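Local coordinates for acyl-CoA thioesterase (Alicyclobacillus acidocaldarius subsp. acidocaldarius, PDB 3RQB), which is probably an acyl-CoA thioesterase built on the hotdog fold, splitting acyl-CoA thioesters, although its physiological substrate and role are not established, at residues V8-D13 / D174-P179; L154-A159 / T167-M172; G232-T237 / F244-E249. All blocks are in the same frame, centred on the assembly; numbering follows the deposited sequence.

Interactions 2 and 3 lie in the C-terminal hotdog sheet: strand 168-174 pairs with 150-156 in interaction 2 and, along its other edge, with strand 230-240 of interaction 3. The junction includes a probable hydrogen bond from Thr168 N to Ala234 O (2.8 Å). Interaction 1 joins the end of strand 168-174 and the loop after it to the start of helix 11-15. Interactions 1 and 2 are partly buried, interaction 3 is buried, and their chemistry follows their place. Interaction 1 relies on an arginine side chain, interaction 2 is an edge hairpin with a bulge-shifted register, and interaction 3 is mainly backbone pairing, closed at one end by a Thr237-Asp245 side-chain grip, beside the second subunit.

Interaction 1 (V8-D13 / D174-P179); sequences VTHAFD and DDPPRP
Arg178 reaches from the loop 174-179 to the start of helix 11-15, its chain extended from CG to NE, and touches His10, Phe12 and Asp13 in turn. CG stands anti to the backbone N (chi1 165°), which sends the chain across the His10 ring. There CD sits squarely over one ring face, in a CH-pi contact with CD 3.7 Å from the ring centroid. His10 occupies the N-cap position of the helix, and its own CG is likewise anti to the backbone N, so the imidazole swings toward the loop.

Farther out, the CD1 side of the Phe12 ring comes over one guanidinium face, with Phe12 CD1 above the middle of that face and 3.4 Å from Arg178 CZ. The two planes are 39° apart, so this is a tilted overlap rather than a flat stack. Phe12 is buried: beyond Arg178 it packs on Ala183, Ala184 and Ala187 of helix 182-188 and on Ile43 and Ala46 of helix 41-53.

Asp13 meets the guanidinium tip to tip. Its OD1 offers the syn lone pair to Arg178 NH2 at 2.5 Å, close to the guanidinium plane, in the main bond of a salt bridge. Arg178 NE adds weak bonds to OD1 and OD2. On the other arm, NH1 forms a salt bridge with Asp181.

Held between two carboxylates, with the CD1 side of the Phe12 ring over one face, the guanidinium is fixed in rotation and would probably keep its positive charge, tying the N-terminal helix electrostatically to the loop that precedes helix 182-188.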
ATOM      1  N   VAL B   8     -18.980 -19.572  23.318  1.00 91.60           N
ATOM      2  CA  VAL B   8     -18.080 -18.512  23.766  1.00 86.08           C
ATOM      3  C   VAL B   8     -17.598 -17.690  22.586  1.00 85.39           C
ATOM      4  O   VAL B   8     -17.200 -18.239  21.567  1.00 81.65           O
ATOM      5  CB  VAL B   8     -16.848 -19.058  24.512  1.00 76.23           C
ATOM      6  CG1 VAL B   8     -16.006 -17.903  25.042  1.00 69.31           C
ATOM      7  CG2 VAL B   8     -17.270 -19.980  25.646  1.00 72.37           C
ATOM      8  N   THR B   9     -17.637 -16.371  22.726  1.00 87.58           N
ATOM      9  CA  THR B   9     -17.122 -15.493  21.687  1.00 83.53           C
ATOM     10  C   THR B   9     -15.670 -15.133  21.953  1.00 70.88           C
ATOM     11  O   THR B   9     -15.325 -14.644  23.033  1.00 60.57           O
ATOM     12  CB  THR B   9     -17.915 -14.186  21.612  1.00 92.27           C
ATOM     13  OG1 THR B   9     -18.128 -13.686  22.943  1.00100.69           O
ATOM     14  CG2 THR B   9     -19.251 -14.410  20.917  1.00 87.79           C
ATOM     15  N   HIS B  10     -14.824 -15.376  20.961  1.00 69.94           N
ATOM     16  CA  HIS B  10     -13.459 -14.874  20.996  1.00 67.35           C
ATOM     17  C   HIS B  10     -13.516 -13.359  20.861  1.00 65.10           C
ATOM     18  O   HIS B  10     -14.310 -12.827  20.081  1.00 65.20           O
ATOM     19  CB  HIS B  10     -12.627 -15.463  19.858  1.00 64.96           C
ATOM     20  CG  HIS B  10     -11.181 -15.082  19.912  1.00 68.45           C
ATOM     21  ND1 HIS B  10     -10.185 -15.976  20.247  1.00 70.22           N
ATOM     22  CD2 HIS B  10     -10.561 -13.899  19.685  1.00 68.56           C
ATOM     23  CE1 HIS B  10      -9.015 -15.362  20.220  1.00 63.43           C
ATOM     24  NE2 HIS B  10      -9.215 -14.101  19.880  1.00 62.01           N
ATOM     25  N   ALA B  11     -12.670 -12.670  21.615  1.00 61.35           N
ATOM     26  CA  ALA B  11     -12.670 -11.211  21.634  1.00 63.24           C
ATOM     27  C   ALA B  11     -12.661 -10.638  20.230  1.00 63.98           C
ATOM     28  O   ALA B  11     -13.466  -9.772  19.899  1.00 63.99           O
ATOM     29  CB  ALA B  11     -11.465 -10.703  22.395  1.00 68.51           C
ATOM     30  N   PHE B  12     -11.743 -11.133  19.411  1.00 63.15           N
ATOM     31  CA  PHE B  12     -11.625 -10.698  18.031  1.00 60.84           C
ATOM     32  C   PHE B  12     -12.964 -10.769  17.298  1.00 62.97           C
ATOM     33  O   PHE B  12     -13.411  -9.784  16.704  1.00 64.70           O
ATOM     34  CB  PHE B  12     -10.600 -11.561  17.301  1.00 60.05           C
ATOM     35  CG  PHE B  12     -10.413 -11.188  15.863  1.00 60.33           C
ATOM     36  CD1 PHE B  12     -11.288 -11.646  14.893  1.00 60.44           C
ATOM     37  CD2 PHE B  12      -9.366 -10.369  15.478  1.00 62.30           C
ATOM     38  CE1 PHE B  12     -11.117 -11.299  13.566  1.00 61.56           C
ATOM     39  CE2 PHE B  12      -9.190 -10.018  14.149  1.00 64.63           C
ATOM     40  CZ  PHE B  12     -10.065 -10.483  13.192  1.00 62.74           C
ATOM     41  N   ASP B  13     -13.597 -11.936  17.331  1.00 59.01           N
ATOM     42  CA  ASP B  13     -14.892 -12.096  16.683  1.00 61.01           C
ATOM     43  C   ASP B  13     -15.917 -11.174  17.337  1.00 54.49           C
ATOM     44  O   ASP B  13     -16.931 -10.801  16.736  1.00 45.12           O
ATOM     45  CB  ASP B  13     -15.340 -13.555  16.761  1.00 62.99           C
ATOM     46  CG  ASP B  13     -14.380 -14.482  16.062  1.00 63.54           C
ATOM     47  OD1 ASP B  13     -13.872 -14.088  14.996  1.00 63.42           O
ATOM     48  OD2 ASP B  13     -14.122 -15.590  16.572  1.00 64.06           O
ATOM     49  N   ASP B 174      -2.766 -14.768  17.696  1.00 54.57           N
ATOM     50  CA  ASP B 174      -3.876 -14.336  18.529  1.00 60.37           C
ATOM     51  C   ASP B 174      -3.704 -14.964  19.893  1.00 64.49           C
ATOM     52  O   ASP B 174      -3.266 -16.107  20.007  1.00 66.95           O
ATOM     53  CB  ASP B 174      -5.209 -14.810  17.954  1.00 66.29           C
ATOM     54  CG  ASP B 174      -5.449 -14.313  16.539  1.00 74.55           C
ATOM     55  OD1 ASP B 174      -5.450 -15.147  15.597  1.00 77.46           O
ATOM     56  OD2 ASP B 174      -5.639 -13.086  16.375  1.00 71.43           O
ATOM     57  N   ASP B 175      -4.032 -14.210  20.930  1.00 67.15           N
ATOM     58  CA  ASP B 175      -4.228 -14.806  22.236  1.00 70.94           C
ATOM     59  C   ASP B 175      -5.599 -14.350  22.719  1.00 70.99           C
ATOM     60  O   ASP B 175      -5.995 -13.210  22.475  1.00 75.13           O
ATOM     61  CB  ASP B 175      -3.130 -14.358  23.212  1.00 71.99           C
ATOM     62  CG  ASP B 175      -3.089 -15.205  24.491  1.00 70.27           C
ATOM     63  OD1 ASP B 175      -3.088 -16.458  24.388  1.00 64.59           O
ATOM     64  OD2 ASP B 175      -3.059 -14.614  25.599  1.00 68.65           O
ATOM     65  N   PRO B 176      -6.355 -15.252  23.362  1.00 63.33           N
ATOM     66  CA  PRO B 176      -6.087 -16.688  23.377  1.00 58.97           C
ATOM     67  C   PRO B 176      -6.174 -17.224  21.965  1.00 58.06           C
ATOM     68  O   PRO B 176      -6.776 -16.578  21.100  1.00 52.79           O
ATOM     69  CB  PRO B 176      -7.244 -17.250  24.210  1.00 57.08           C
ATOM     70  CG  PRO B 176      -8.286 -16.215  24.164  1.00 56.99           C
ATOM     71  CD  PRO B 176      -7.547 -14.920  24.151  1.00 58.97           C
ATOM     72  N   PRO B 177      -5.599 -18.410  21.740  1.00 61.20           N
ATOM     73  CA  PRO B 177      -5.357 -18.967  20.403  1.00 57.19           C
ATOM     74  C   PRO B 177      -6.615 -18.938  19.566  1.00 58.65           C
ATOM     75  O   PRO B 177      -7.695 -19.273  20.058  1.00 60.06           O
ATOM     76  CB  PRO B 177      -4.951 -20.414  20.692  1.00 50.79           C
ATOM     77  CG  PRO B 177      -5.510 -20.705  22.065  1.00 53.40           C
ATOM     78  CD  PRO B 177      -5.413 -19.413  22.804  1.00 57.44           C
ATOM     79  N   ARG B 178      -6.486 -18.507  18.320  1.00 59.77           N
ATOM     80  CA  ARG B 178      -7.639 -18.516  17.432  1.00 60.03           C
ATOM     81  C   ARG B 178      -7.213 -18.907  16.032  1.00 62.61           C
ATOM     82  O   ARG B 178      -6.168 -18.464  15.553  1.00 68.19           O
ATOM     83  CB  ARG B 178      -8.299 -17.133  17.420  1.00 51.74           C
ATOM     84  CG  ARG B 178      -9.290 -16.893  16.294  1.00 46.28           C
ATOM     85  CD  ARG B 178      -9.778 -15.443  16.314  1.00 52.56           C
ATOM     86  NE  ARG B 178     -10.940 -15.200  15.453  1.00 55.71           N
ATOM     87  CZ  ARG B 178     -10.862 -14.948  14.147  1.00 53.64           C
ATOM     88  NH1 ARG B 178      -9.675 -14.923  13.544  1.00 53.36           N
ATOM     89  NH2 ARG B 178     -11.966 -14.731  13.441  1.00 44.53           N
ATOM     90  N   PRO B 179      -8.048 -19.707  15.354  1.00 58.81           N
ATOM     91  CA  PRO B 179      -7.750 -20.158  13.996  1.00 62.12           C
ATOM     92  C   PRO B 179      -7.555 -18.964  13.096  1.00 66.80           C
ATOM     93  O   PRO B 179      -8.175 -17.920  13.299  1.00 66.43           O
ATOM     94  CB  PRO B 179      -9.007 -20.923  13.604  1.00 57.61           C
ATOM     95  CG  PRO B 179      -9.508 -21.458  14.906  1.00 50.71           C
ATOM     96  CD  PRO B 179      -9.252 -20.361  15.891  1.00 53.36           C
TER

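Interaction 2 (L154-A159 / T167-M172); sequences LIRGSA and TTYQWM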
ATOM      1  N   LEU B 154       9.071 -11.756  21.300  1.00 46.39           N
ATOM      2  CA  LEU B 154       9.940 -10.836  20.583  1.00 53.35           C
ATOM      3  C   LEU B 154      11.342 -11.401  20.440  1.00 56.88           C
ATOM      4  O   LEU B 154      11.933 -11.910  21.402  1.00 58.40           O
ATOM      5  CB  LEU B 154      10.002  -9.468  21.254  1.00 56.69           C
ATOM      6  CG  LEU B 154      10.882  -8.494  20.462  1.00 57.78           C
ATOM      7  CD1 LEU B 154      10.208  -8.047  19.170  1.00 53.63           C
ATOM      8  CD2 LEU B 154      11.234  -7.301  21.311  1.00 65.47           C
ATOM      9  N   ILE B 155      11.855 -11.293  19.221  1.00 54.80           N
ATOM     10  CA  ILE B 155      13.123 -11.884  18.832  1.00 50.79           C
ATOM     11  C   ILE B 155      14.209 -10.832  18.802  1.00 59.42           C
ATOM     12  O   ILE B 155      15.182 -10.919  19.546  1.00 70.30           O
ATOM     13  CB  ILE B 155      13.008 -12.558  17.471  1.00 44.47           C
ATOM     14  CG1 ILE B 155      11.829 -13.546  17.496  1.00 49.01           C
ATOM     15  CG2 ILE B 155      14.319 -13.224  17.098  1.00 33.87           C
ATOM     16  CD1 ILE B 155      11.629 -14.325  16.215  1.00 48.66           C
ATOM     17  N   ARG B 156      14.059  -9.849  17.923  1.00 58.11           N
ATOM     18  CA  ARG B 156      14.937  -8.683  17.954  1.00 54.74           C
ATOM     19  C   ARG B 156      14.114  -7.425  17.701  1.00 54.96           C
ATOM     20  O   ARG B 156      12.896  -7.504  17.523  1.00 60.08           O
ATOM     21  CB  ARG B 156      16.060  -8.807  16.918  1.00 45.51           C
ATOM     22  CG  ARG B 156      15.650  -8.409  15.521  1.00 39.94           C
ATOM     23  CD  ARG B 156      16.843  -8.302  14.597  1.00 38.44           C
ATOM     24  NE  ARG B 156      17.683  -7.149  14.903  1.00 48.68           N
ATOM     25  CZ  ARG B 156      18.525  -6.591  14.037  1.00 62.34           C
ATOM     26  NH1 ARG B 156      18.628  -7.071  12.800  1.00 73.37           N
ATOM     27  NH2 ARG B 156      19.261  -5.550  14.401  1.00 60.27           N
ATOM     28  N   GLY B 157      14.780  -6.273  17.678  1.00 50.95           N
ATOM     29  CA  GLY B 157      14.122  -5.026  17.330  1.00 56.61           C
ATOM     30  C   GLY B 157      13.073  -4.443  18.270  1.00 59.39           C
ATOM     31  O   GLY B 157      11.915  -4.288  17.875  1.00 61.59           O
ATOM     32  N   SER B 158      13.441  -4.156  19.516  1.00 55.66           N
ATOM     33  CA  SER B 158      12.504  -3.470  20.407  1.00 54.69           C
ATOM     34  C   SER B 158      12.966  -2.059  20.755  1.00 52.95           C
ATOM     35  O   SER B 158      13.985  -1.583  20.245  1.00 51.89           O
ATOM     36  CB  SER B 158      12.234  -4.277  21.685  1.00 56.52           C
ATOM     37  OG  SER B 158      13.419  -4.501  22.433  1.00 60.64           O
ATOM     38  N   ALA B 159      12.193  -1.389  21.604  1.00 52.84           N
ATOM     39  CA  ALA B 159      12.621  -0.120  22.186  1.00 54.85           C
ATOM     40  C   ALA B 159      13.474  -0.330  23.463  1.00 51.62           C
ATOM     41  O   ALA B 159      13.981   0.630  24.057  1.00 43.72           O
ATOM     42  CB  ALA B 159      11.413   0.765  22.472  1.00 47.79           C
ATOM     43  N   THR B 167      14.732  -2.705  12.241  1.00 62.20           N
ATOM     44  CA  THR B 167      14.159  -3.998  11.857  1.00 58.24           C
ATOM     45  C   THR B 167      13.726  -4.868  13.042  1.00 50.55           C
ATOM     46  O   THR B 167      14.508  -5.131  13.953  1.00 56.22           O
ATOM     47  CB  THR B 167      15.141  -4.805  10.964  1.00 53.15           C
ATOM     48  OG1 THR B 167      15.294  -4.156   9.689  1.00 49.52           O
ATOM     49  CG2 THR B 167      14.640  -6.224  10.764  1.00 48.73           C
ATOM     50  N   THR B 168      12.479  -5.324  13.007  1.00 43.69           N
ATOM     51  CA  THR B 168      11.930  -6.177  14.060  1.00 50.63           C
ATOM     52  C   THR B 168      11.594  -7.578  13.555  1.00 47.38           C
ATOM     53  O   THR B 168      11.066  -7.740  12.449  1.00 37.81           O
ATOM     54  CB  THR B 168      10.636  -5.574  14.658  1.00 59.56           C
ATOM     55  OG1 THR B 168      10.963  -4.426  15.448  1.00 66.62           O
ATOM     56  CG2 THR B 168       9.908  -6.590  15.538  1.00 55.57           C
ATOM     57  N   TYR B 169      11.921  -8.586  14.364  1.00 51.80           N
ATOM     58  CA  TYR B 169      11.410  -9.948  14.168  1.00 47.27           C
ATOM     59  C   TYR B 169      10.574 -10.339  15.381  1.00 43.95           C
ATOM     60  O   TYR B 169      10.974 -10.083  16.516  1.00 47.35           O
ATOM     61  CB  TYR B 169      12.537 -10.974  14.035  1.00 42.80           C
ATOM     62  CG  TYR B 169      13.533 -10.748  12.914  1.00 51.90           C
ATOM     63  CD1 TYR B 169      13.254  -9.898  11.848  1.00 60.77           C
ATOM     64  CD2 TYR B 169      14.763 -11.404  12.925  1.00 52.06           C
ATOM     65  CE1 TYR B 169      14.188  -9.706  10.824  1.00 68.07           C
ATOM     66  CE2 TYR B 169      15.695 -11.223  11.916  1.00 57.04           C
ATOM     67  CZ  TYR B 169      15.413 -10.374  10.867  1.00 64.85           C
ATOM     68  OH  TYR B 169      16.356 -10.202   9.867  1.00 60.52           O
ATOM     69  N   GLN B 170       9.419 -10.956  15.155  1.00 37.77           N
ATOM     70  CA  GLN B 170       8.649 -11.487  16.270  1.00 42.85           C
ATOM     71  C   GLN B 170       7.796 -12.701  15.920  1.00 46.70           C
ATOM     72  O   GLN B 170       7.280 -12.832  14.806  1.00 43.76           O
ATOM     73  CB  GLN B 170       7.768 -10.396  16.876  1.00 48.06           C
ATOM     74  CG  GLN B 170       6.616  -9.957  15.988  1.00 50.74           C
ATOM     75  CD  GLN B 170       6.078  -8.585  16.383  1.00 52.10           C
ATOM     76  OE1 GLN B 170       6.816  -7.745  16.911  1.00 47.16           O
ATOM     77  NE2 GLN B 170       4.786  -8.353  16.124  1.00 52.51           N
ATOM     78  N   TRP B 171       7.655 -13.590  16.893  1.00 47.98           N
ATOM     79  CA  TRP B 171       6.645 -14.620  16.813  1.00 51.95           C
ATOM     80  C   TRP B 171       5.389 -14.006  17.381  1.00 57.96           C
ATOM     81  O   TRP B 171       5.427 -13.321  18.408  1.00 63.01           O
ATOM     82  CB  TRP B 171       7.039 -15.841  17.635  1.00 56.12           C
ATOM     83  CG  TRP B 171       8.205 -16.589  17.074  1.00 57.73           C
ATOM     84  CD1 TRP B 171       9.458 -16.687  17.613  1.00 55.62           C
ATOM     85  CD2 TRP B 171       8.229 -17.345  15.857  1.00 59.44           C
ATOM     86  NE1 TRP B 171      10.260 -17.457  16.809  1.00 57.03           N
ATOM     87  CE2 TRP B 171       9.532 -17.876  15.725  1.00 58.54           C
ATOM     88  CE3 TRP B 171       7.276 -17.625  14.866  1.00 56.49           C
ATOM     89  CZ2 TRP B 171       9.909 -18.673  14.637  1.00 50.42           C
ATOM     90  CZ3 TRP B 171       7.649 -18.418  13.785  1.00 50.11           C
ATOM     91  CH2 TRP B 171       8.956 -18.930  13.682  1.00 46.97           C
HETATM   92  N   MSE B 172       4.276 -14.237  16.704  1.00 57.45           N
HETATM   93  CA  MSE B 172       3.012 -13.674  17.136  1.00 53.21           C
HETATM   94  C   MSE B 172       1.847 -14.564  16.722  1.00 52.12           C
HETATM   95  O   MSE B 172       1.874 -15.217  15.669  1.00 48.39           O
HETATM   96  CB  MSE B 172       2.832 -12.286  16.526  1.00 54.30           C
HETATM   97  CG  MSE B 172       2.676 -12.343  15.021  1.00 58.32           C
HETATM   98 SE   MSE B 172       3.222 -10.737  14.092  0.59 74.13          SE
HETATM   99  CE  MSE B 172       3.114 -11.419  12.273  1.00 86.46           C
TER
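Strands 154-156 and 168-172 run antiparallel, with 161° between their directions, and a classic beta bulge at Ile155 and Arg156, both set opposite Tyr169, shifts the register by one residue. Tyr169 O takes the N-H of Ile155 at 3.1 Å, from above the carbonyl plane, and a weaker, longer bond from Arg156 N. The return bond from Tyr169 N to Arg156 O is weak too.

Because of the bulge, Ile155 and Arg156 both work against Tyr169. Ile155 CB lies 3.8 Å from Tyr169 CB, and its CG1 branch, anti to the carbonyl carbon, carries CD1 on to the pyrrole part of Trp171, 3.5 Å from Trp171 CD1. The indole NE1 is itself bonded to Pro130 O. Arg156 lies beside Tyr169, pointing the same way. Its CG takes the crowded position between N and C, and CD settles over one face of the phenol ring, 4.2 Å from the Tyr169 ring centroid and offset toward the rim. The chain bends at chi3 (-71°), turning the guanidinium nearly perpendicular to that ring, and NH2 forms a salt bridge with Asp165.

On the sheet face of Leu154 and Gln170, the Leu154 and Thr168 side chains cross at about a right angle, Leu154 CD1 lying 3.9 Å from Thr168 CG2. Thr168 OG1 donates to an in-plane lone pair of Gly157 O at 2.6 Å and also bonds to Arg195 NH1, so the buried hydroxyl has two partners. Gly157 has a positive phi, and a CB there would run into Thr167 O and Thr168 CA.

A bulged hairpin of this kind forms the margin of the C-terminal hotdog sheet, 150-156 being an outermost strand within this chain.

Interaction 3 (G232-T237 / F244-E249); sequences GVARAT and FDQIGE
Ile247 O is gripped twice: by the N-H of Arg235 at 2.6 Å, in an almost straight bond (174°) that runs nearly along the C=O axis, and by a CA-H...O contact from Ala234. Arg235 O is held in a similar way, by Ile247 N at 2.8 Å from above the carbonyl plane and by the CA of Gln246. Farther along the pair, Val233 N donates to Glu249 O at 2.8 Å.

Thr237 and Asp245 add side-chain bonds to this ladder. Asp245 CG takes the crowded place between N and C (chi1 85°), which brings the carboxylate across to Thr237. OD1 receives Thr237 N at 2.8 Å and OD2 receives the hydroxyl Thr237 OG1 at 2.5 Å, each oxygen on its syn lone pair. An alanine in place of Asp245 would remove both acceptors and would probably loosen this part of the hairpin, where Thr237 also makes backbone hydrogen bonds to the second subunit.

The hairpin 230-240/243-251 belongs to the C-terminal hotdog domain, in which, as in hotdog folds generally, an antiparallel sheet wraps around a helix. On the face of Ala234 and Gln246, the methyl Ala234 CB rests 4.1 Å from Gln246 CG, and Arg195 of helix 195-200 packs on Ala234 while its NE bonds to Gln246 OE1.

The reverse face carries Arg235 and Ile247, which lie side by side and point the same way. Ile247 CD1 comes over one face of the guanidinium, 3.7 Å from Arg235 NH2. Arg235 packs on Ala124 of the second subunit and faces that subunit's Arg235, a pairing of like charges that a long, weak ion pair to Glu249 of the second subunit may partly offset.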
ATOM      1  N   GLY B 232       6.477 -12.331  11.999  1.00 41.14           N
ATOM      2  CA  GLY B 232       6.454 -11.061  11.298  1.00 44.43           C
ATOM      3  C   GLY B 232       7.836 -10.436  11.192  1.00 47.50           C
ATOM      4  O   GLY B 232       8.696 -10.638  12.050  1.00 42.24           O
ATOM      5  N   VAL B 233       8.041  -9.662  10.136  1.00 52.14           N
ATOM      6  CA  VAL B 233       9.245  -8.866   9.978  1.00 49.97           C
ATOM      7  C   VAL B 233       8.840  -7.467   9.552  1.00 50.54           C
ATOM      8  O   VAL B 233       8.331  -7.270   8.449  1.00 51.97           O
ATOM      9  CB  VAL B 233      10.158  -9.430   8.877  1.00 48.18           C
ATOM     10  CG1 VAL B 233      11.411  -8.554   8.728  1.00 49.55           C
ATOM     11  CG2 VAL B 233      10.513 -10.888   9.163  1.00 43.93           C
ATOM     12  N   ALA B 234       9.103  -6.487  10.400  1.00 50.36           N
ATOM     13  CA  ALA B 234       8.776  -5.120  10.053  1.00 49.04           C
ATOM     14  C   ALA B 234      10.058  -4.326   9.974  1.00 53.58           C
ATOM     15  O   ALA B 234      10.904  -4.399  10.867  1.00 59.53           O
ATOM     16  CB  ALA B 234       7.836  -4.520  11.079  1.00 48.68           C
ATOM     17  N   ARG B 235      10.201  -3.577   8.893  1.00 52.35           N
ATOM     18  CA  ARG B 235      11.362  -2.722   8.712  1.00 53.38           C
ATOM     19  C   ARG B 235      10.869  -1.322   8.389  1.00 48.66           C
ATOM     20  O   ARG B 235       9.676  -1.098   8.158  1.00 40.74           O
ATOM     21  CB  ARG B 235      12.316  -3.261   7.629  1.00 55.81           C
ATOM     22  CG  ARG B 235      11.895  -2.994   6.186  1.00 68.33           C
ATOM     23  CD  ARG B 235      12.862  -3.622   5.168  1.00 79.70           C
ATOM     24  NE  ARG B 235      12.410  -3.446   3.781  1.00 93.04           N
ATOM     25  CZ  ARG B 235      12.833  -2.491   2.949  1.00100.47           C
ATOM     26  NH1 ARG B 235      13.741  -1.602   3.351  1.00104.64           N
ATOM     27  NH2 ARG B 235      12.350  -2.423   1.708  1.00 97.33           N
ATOM     28  N   ALA B 236      11.782  -0.369   8.440  1.00 53.72           N
ATOM     29  CA  ALA B 236      11.440   1.002   8.125  1.00 55.59           C
ATOM     30  C   ALA B 236      12.287   1.442   6.957  1.00 53.70           C
ATOM     31  O   ALA B 236      13.294   0.819   6.630  1.00 53.04           O
ATOM     32  CB  ALA B 236      11.687   1.902   9.323  1.00 59.45           C
ATOM     33  N   THR B 237      11.856   2.505   6.301  1.00 59.79           N
ATOM     34  CA  THR B 237      12.612   3.034   5.180  1.00 60.25           C
ATOM     35  C   THR B 237      13.257   4.366   5.561  1.00 56.08           C
ATOM     36  O   THR B 237      14.478   4.482   5.618  1.00 55.45           O
ATOM     37  CB  THR B 237      11.730   3.181   3.943  1.00 59.97           C
ATOM     38  OG1 THR B 237      10.780   2.108   3.912  1.00 58.47           O
ATOM     39  CG2 THR B 237      12.585   3.130   2.698  1.00 62.15           C
ATOM     40  N   PHE B 244       6.851   8.772   8.794  1.00 48.59           N
ATOM     41  CA  PHE B 244       7.682   7.622   8.474  1.00 46.86           C
ATOM     42  C   PHE B 244       6.806   6.453   8.035  1.00 44.83           C
ATOM     43  O   PHE B 244       5.579   6.513   8.147  1.00 34.49           O
ATOM     44  CB  PHE B 244       8.515   7.209   9.687  1.00 41.87           C
ATOM     45  CG  PHE B 244       7.719   6.515  10.751  1.00 40.47           C
ATOM     46  CD1 PHE B 244       7.150   7.240  11.788  1.00 41.67           C
ATOM     47  CD2 PHE B 244       7.527   5.132  10.703  1.00 40.05           C
ATOM     48  CE1 PHE B 244       6.409   6.597  12.764  1.00 46.60           C
ATOM     49  CE2 PHE B 244       6.788   4.478  11.667  1.00 41.37           C
ATOM     50  CZ  PHE B 244       6.226   5.207  12.702  1.00 47.45           C
ATOM     51  N   ASP B 245       7.453   5.361   7.628  1.00 50.44           N
ATOM     52  CA  ASP B 245       6.770   4.240   6.999  1.00 55.49           C
ATOM     53  C   ASP B 245       7.206   2.896   7.573  1.00 52.92           C
ATOM     54  O   ASP B 245       8.294   2.754   8.128  1.00 48.33           O
ATOM     55  CB  ASP B 245       7.037   4.240   5.492  1.00 59.60           C
ATOM     56  CG  ASP B 245       8.333   3.537   5.134  1.00 67.14           C
ATOM     57  OD1 ASP B 245       9.337   3.720   5.857  1.00 68.22           O
ATOM     58  OD2 ASP B 245       8.339   2.785   4.140  1.00 70.56           O
ATOM     59  N   GLN B 246       6.352   1.897   7.412  1.00 50.95           N
ATOM     60  CA  GLN B 246       6.674   0.576   7.890  1.00 46.73           C
ATOM     61  C   GLN B 246       6.446  -0.371   6.745  1.00 41.58           C
ATOM     62  O   GLN B 246       5.400  -0.331   6.107  1.00 40.12           O
ATOM     63  CB  GLN B 246       5.771   0.204   9.067  1.00 46.05           C
ATOM     64  CG  GLN B 246       6.298  -0.941   9.904  1.00 44.04           C
ATOM     65  CD  GLN B 246       5.491  -1.156  11.166  1.00 47.66           C
ATOM     66  OE1 GLN B 246       5.720  -0.498  12.181  1.00 49.65           O
ATOM     67  NE2 GLN B 246       4.539  -2.086  11.113  1.00 47.55           N
ATOM     68  N   ILE B 247       7.441  -1.197   6.466  1.00 39.27           N
ATOM     69  CA  ILE B 247       7.273  -2.295   5.534  1.00 40.14           C
ATOM     70  C   ILE B 247       7.394  -3.592   6.306  1.00 39.26           C
ATOM     71  O   ILE B 247       8.284  -3.742   7.144  1.00 39.73           O
ATOM     72  CB  ILE B 247       8.333  -2.269   4.441  1.00 45.44           C
ATOM     73  CG1 ILE B 247       8.437  -0.864   3.852  1.00 54.99           C
ATOM     74  CG2 ILE B 247       7.999  -3.280   3.365  1.00 42.69           C
ATOM     75  CD1 ILE B 247       9.151  -0.817   2.519  1.00 60.21           C
ATOM     76  N   GLY B 248       6.507  -4.537   6.036  1.00 38.41           N
ATOM     77  CA  GLY B 248       6.559  -5.777   6.776  1.00 44.62           C
ATOM     78  C   GLY B 248       6.040  -6.997   6.052  1.00 46.36           C
ATOM     79  O   GLY B 248       5.231  -6.889   5.132  1.00 43.40           O
ATOM     80  N   GLU B 249       6.514  -8.161   6.494  1.00 47.74           N
ATOM     81  CA  GLU B 249       6.121  -9.450   5.934  1.00 48.52           C
ATOM     82  C   GLU B 249       5.707 -10.409   7.035  1.00 49.10           C
ATOM     83  O   GLU B 249       6.179 -10.308   8.164  1.00 43.07           O
ATOM     84  CB  GLU B 249       7.289 -10.067   5.193  1.00 50.64           C
ATOM     85  CG  GLU B 249       8.004  -9.082   4.320  1.00 59.73           C
ATOM     86  CD  GLU B 249       9.481  -9.377   4.217  1.00 64.20           C
ATOM     87  OE1 GLU B 249       9.922 -10.434   4.734  1.00 55.88           O
ATOM     88  OE2 GLU B 249      10.197  -8.539   3.625  1.00 72.28           O
TER